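AGR_C_4470p (Agrobacterium tumefaciens str. C58, PDB 2HQV) is of unknown function but belongs to the ChuX/HutX haem-utilisation family, so a part in the handling or storage of haem is plausible. Local coordinates at residues R80-I85 with L175-E180; V162-D165 with E169-A172. All blocks are in the same frame, centred on the assembly; numbering follows the deposited sequence.

In the fold
Both contacts lie beside helix 172-185, next to the six-stranded antiparallel sheet. Interaction 2 pinches together the loop that runs from strand 156-161 into that helix, and interaction 1 holds the turn before strand 85-90 against the helix at Lys177 and Phe178; along the chain the former is nested within the latter. The centres of interaction 1 and interaction 2 lie about 10 Å apart. A salt bridge joins them directly, Glu84 OE1 to Arg163 NH1 at 3.1 Å, and on the apolar side Phe178 CB rests 3.8 Å from Val162 CG2. Gln174, between the two, bonds to the backbone of Trp82, Glu84 and Arg163.

Interaction 1. Residues R80-I85 with L175-E180; sequences RGWGEI and LAKFEE
Lys177 reaches from its helix across the indole of Trp82 to the backbone of Gly81. Its CB sits over the five-membered ring, 3.9 Å from the ring centroid and 27° off the normal, a CH-pi contact. The chain then runs fully extended: CD passes 3.6 Å from Trp82 CD1, CE comes within 4.0 Å of Gly81 O, and NZ donates a hydrogen bond of 2.8 Å to Gly81 O. The ammonium approaches from above the carbonyl plane, 36° out of it, and binds the loop by a main-chain atom. The two side chains run antiparallel, with CB and CD of the lysine against the pyrrole part of Trp82, while the benzo end lies mainly against Phe178.

There Trp82 CH2 meets Phe178 CA at 3.7 Å and Phe178 CD1 at 3.9 Å, reaching the phenyl ring at its edge, near the ring plane. With CG anti to the backbone N (chi1 166°), the phenyl ring leads off beside this tryptophan edge. Trp82 also touches Val147 and Leu181, and Phe178 touches Cys145, so the buried aromatic pair joins the sheet to the helix while Lys177 lies on the exposed side. A buried tryptophan of the loop between helix 72-79 and strand 85-90 thus packs against helix 172-185, on the antiparallel sheet of this ChuX/HutX-family domain.

Interaction 2. Residues V162-D165 with E169-A172; sequences VRRD and ELLA
Arg164 and Leu170 face each other as the non-hydrogen-bonded pair of a single antiparallel bridge, their CA atoms 4.2 Å apart, flanked by two backbone hydrogen bonds. Leu171 N gives a nearly straight bond to Arg163 O (2.8 Å, 176°), and Asp165 N bonds to Glu169 O at 2.8 Å. A third bond closes the mouth of the loop: Glu169 N donates to Asp165 OD2 at 3.0 Å, meeting the carboxylate from above its plane. Asp165 CG lies between its own backbone N and carbonyl carbon (chi1 60°), which swings the carboxylate over to that N-H. The price is proximity to Glu169, whose OE1 stands 3.4 Å from Asp165 OD1, the two carboxylate planes 70° apart; this would tend to raise the pKa of one of them.

Leu171 lies across the other face of the bridge from Leu170, CD1 3.4 Å from Arg163 CB and CD2 against Asp165 CB. Leu170 CD2 sits over the centre of one face of the Arg164 guanidinium, which bonds through NH2 to Arg143 O and through NH1 to Lys168 O. Val162 and Leu170 pack on Cys145 of strand 142-151, and Leu171, the N-cap residue, hands the chain on to helix 172-185.

Interaction 1. Residues R80-I85 with L175-E180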
# COMPACT_ATOMS: atom_id res chain seq x y z
N ARG A 80 1.94 20.33 2.99
CA ARG A 80 3.40 20.36 3.03
C ARG A 80 3.89 21.37 4.07
O ARG A 80 5.04 21.31 4.50
CB ARG A 80 3.97 20.73 1.65
CG ARG A 80 3.77 19.64 0.59
CD ARG A 80 4.54 19.97 -0.67
NE ARG A 80 5.94 20.21 -0.35
CZ ARG A 80 6.52 21.41 -0.41
NH1 ARG A 80 5.83 22.48 -0.78
NH2 ARG A 80 7.80 21.53 -0.07
N GLY A 81 3.02 22.29 4.47
CA GLY A 81 3.41 23.28 5.46
C GLY A 81 3.01 22.87 6.86
O GLY A 81 3.25 23.60 7.82
N TRP A 82 2.41 21.69 6.99
CA TRP A 82 1.95 21.19 8.28
C TRP A 82 3.04 20.57 9.15
O TRP A 82 2.79 20.26 10.31
CB TRP A 82 0.84 20.15 8.10
CG TRP A 82 -0.47 20.68 7.56
CD1 TRP A 82 -0.72 21.94 7.07
CD2 TRP A 82 -1.69 19.94 7.42
NE1 TRP A 82 -2.03 22.02 6.65
CE2 TRP A 82 -2.65 20.81 6.85
CE3 TRP A 82 -2.07 18.63 7.73
CZ2 TRP A 82 -3.96 20.41 6.58
CZ3 TRP A 82 -3.38 18.22 7.46
CH2 TRP A 82 -4.31 19.12 6.89
N GLY A 83 4.23 20.40 8.60
CA GLY A 83 5.30 19.80 9.37
C GLY A 83 5.28 18.29 9.21
O GLY A 83 4.83 17.78 8.19
N GLU A 84 5.77 17.57 10.22
CA GLU A 84 5.80 16.11 10.13
C GLU A 84 4.43 15.49 10.39
O GLU A 84 3.89 15.58 11.49
CB GLU A 84 6.82 15.54 11.13
CG GLU A 84 7.01 14.03 11.01
CD GLU A 84 7.91 13.46 12.09
OE1 GLU A 84 8.14 12.23 12.10
OE2 GLU A 84 8.39 14.24 12.94
N ILE A 85 3.87 14.85 9.37
CA ILE A 85 2.57 14.20 9.49
C ILE A 85 2.78 12.68 9.46
O ILE A 85 3.91 12.20 9.51
CB ILE A 85 1.62 14.64 8.34
CG1 ILE A 85 2.30 14.51 6.97
CG2 ILE A 85 1.20 16.09 8.55
CD1 ILE A 85 2.56 13.07 6.50
N LEU A 175 -2.96 20.57 14.16
CA LEU A 175 -4.40 20.39 14.31
C LEU A 175 -5.15 21.63 13.84
O LEU A 175 -6.14 21.53 13.12
CB LEU A 175 -4.75 20.09 15.77
CG LEU A 175 -6.25 19.95 16.08
CD1 LEU A 175 -6.87 18.87 15.20
CD2 LEU A 175 -6.43 19.61 17.56
N ALA A 176 -4.68 22.81 14.26
CA ALA A 176 -5.31 24.06 13.87
C ALA A 176 -5.37 24.23 12.35
O ALA A 176 -6.39 24.66 11.80
CB ALA A 176 -4.56 25.25 14.50
N LYS A 177 -4.28 23.88 11.66
CA LYS A 177 -4.24 23.99 10.20
C LYS A 177 -5.21 23.00 9.55
O LYS A 177 -5.84 23.31 8.54
CB LYS A 177 -2.82 23.73 9.69
CG LYS A 177 -1.79 24.73 10.23
CD LYS A 177 -0.40 24.45 9.70
CE LYS A 177 0.61 25.46 10.24
NZ LYS A 177 1.98 25.20 9.70
N PHE A 178 -5.31 21.81 10.13
CA PHE A 178 -6.23 20.80 9.61
C PHE A 178 -7.67 21.33 9.72
O PHE A 178 -8.41 21.37 8.73
CB PHE A 178 -6.11 19.50 10.43
CG PHE A 178 -7.23 18.53 10.18
CD1 PHE A 178 -7.17 17.61 9.14
CD2 PHE A 178 -8.38 18.56 10.97
CE1 PHE A 178 -8.23 16.74 8.88
CE2 PHE A 178 -9.45 17.69 10.72
CZ PHE A 178 -9.37 16.78 9.67
N GLU A 179 -8.05 21.74 10.92
CA GLU A 179 -9.39 22.26 11.17
C GLU A 179 -9.71 23.43 10.24
O GLU A 179 -10.79 23.51 9.67
CB GLU A 179 -9.51 22.71 12.62
CG GLU A 179 -9.13 21.63 13.63
CD GLU A 179 -9.34 22.07 15.06
OE1 GLU A 179 -9.00 23.23 15.37
OE2 GLU A 179 -9.84 21.26 15.87
N GLU A 180 -8.74 24.34 10.10
CA GLU A 180 -8.86 25.51 9.25
C GLU A 180 -9.18 25.10 7.81
O GLU A 180 -10.15 25.56 7.21
CB GLU A 180 -7.54 26.27 9.30
CG GLU A 180 -7.51 27.62 8.61
CD GLU A 180 -6.08 28.14 8.46
OE1 GLU A 180 -5.31 28.03 9.44
OE2 GLU A 180 -5.74 28.65 7.37

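Interaction 2. Residues V162-D165 with E169-A172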
# COMPACT_ATOMS: atom_id res chain seq x y z
N VAL A 162 -2.95 13.64 11.28
CA VAL A 162 -2.37 14.70 12.10
C VAL A 162 -1.64 13.94 13.22
O VAL A 162 -2.18 12.98 13.77
CB VAL A 162 -3.47 15.60 12.71
CG1 VAL A 162 -2.89 16.51 13.77
CG2 VAL A 162 -4.11 16.44 11.60
N ARG A 163 -0.42 14.35 13.54
CA ARG A 163 0.36 13.68 14.58
C ARG A 163 -0.04 14.04 16.00
O ARG A 163 -0.77 15.00 16.23
CB ARG A 163 1.85 13.97 14.38
CG ARG A 163 2.40 13.52 13.04
CD ARG A 163 2.31 12.01 12.88
NE ARG A 163 3.25 11.31 13.75
CZ ARG A 163 4.57 11.44 13.67
NH1 ARG A 163 5.10 12.25 12.76
NH2 ARG A 163 5.36 10.75 14.48
N ARG A 164 0.47 13.26 16.95
CA ARG A 164 0.23 13.47 18.37
C ARG A 164 1.56 13.78 19.04
O ARG A 164 2.62 13.39 18.54
CB ARG A 164 -0.38 12.21 18.98
CG ARG A 164 -1.77 11.90 18.48
CD ARG A 164 -2.21 10.50 18.86
NE ARG A 164 -3.54 10.20 18.34
CZ ARG A 164 -4.67 10.73 18.82
NH1 ARG A 164 -4.64 11.59 19.83
NH2 ARG A 164 -5.83 10.40 18.26
N ASP A 165 1.53 14.49 20.16
CA ASP A 165 2.76 14.83 20.86
C ASP A 165 3.11 13.82 21.95
O ASP A 165 2.54 12.73 22.01
CB ASP A 165 2.67 16.25 21.44
CG ASP A 165 1.54 16.40 22.44
OD1 ASP A 165 1.11 17.55 22.67
OD2 ASP A 165 1.08 15.39 23.01
N GLU A 169 -1.59 13.96 22.83
CA GLU A 169 -2.65 14.80 22.29
C GLU A 169 -2.30 15.29 20.89
O GLU A 169 -1.12 15.44 20.55
CB GLU A 169 -2.92 16.00 23.22
CG GLU A 169 -1.67 16.72 23.70
CD GLU A 169 -1.99 18.06 24.36
OE1 GLU A 169 -1.09 18.63 25.03
OE2 GLU A 169 -3.13 18.55 24.20
N LEU A 170 -3.31 15.53 20.07
CA LEU A 170 -3.09 16.00 18.70
C LEU A 170 -2.21 17.25 18.73
O LEU A 170 -2.47 18.17 19.49
CB LEU A 170 -4.43 16.30 18.03
CG LEU A 170 -5.37 15.12 17.78
CD1 LEU A 170 -6.75 15.61 17.38
CD2 LEU A 170 -4.79 14.24 16.70
N LEU A 171 -1.17 17.26 17.91
CA LEU A 171 -0.27 18.42 17.87
C LEU A 171 -1.06 19.69 17.59
O LEU A 171 -1.72 19.83 16.55
CB LEU A 171 0.82 18.20 16.81
CG LEU A 171 1.89 17.18 17.22
CD1 LEU A 171 2.74 16.79 16.02
CD2 LEU A 171 2.75 17.78 18.33
N ALA A 172 -0.99 20.63 18.53
CA ALA A 172 -1.72 21.90 18.45
C ALA A 172 -1.63 22.66 17.13
O ALA A 172 -2.64 22.88 16.47
CB ALA A 172 -1.28 22.80 19.60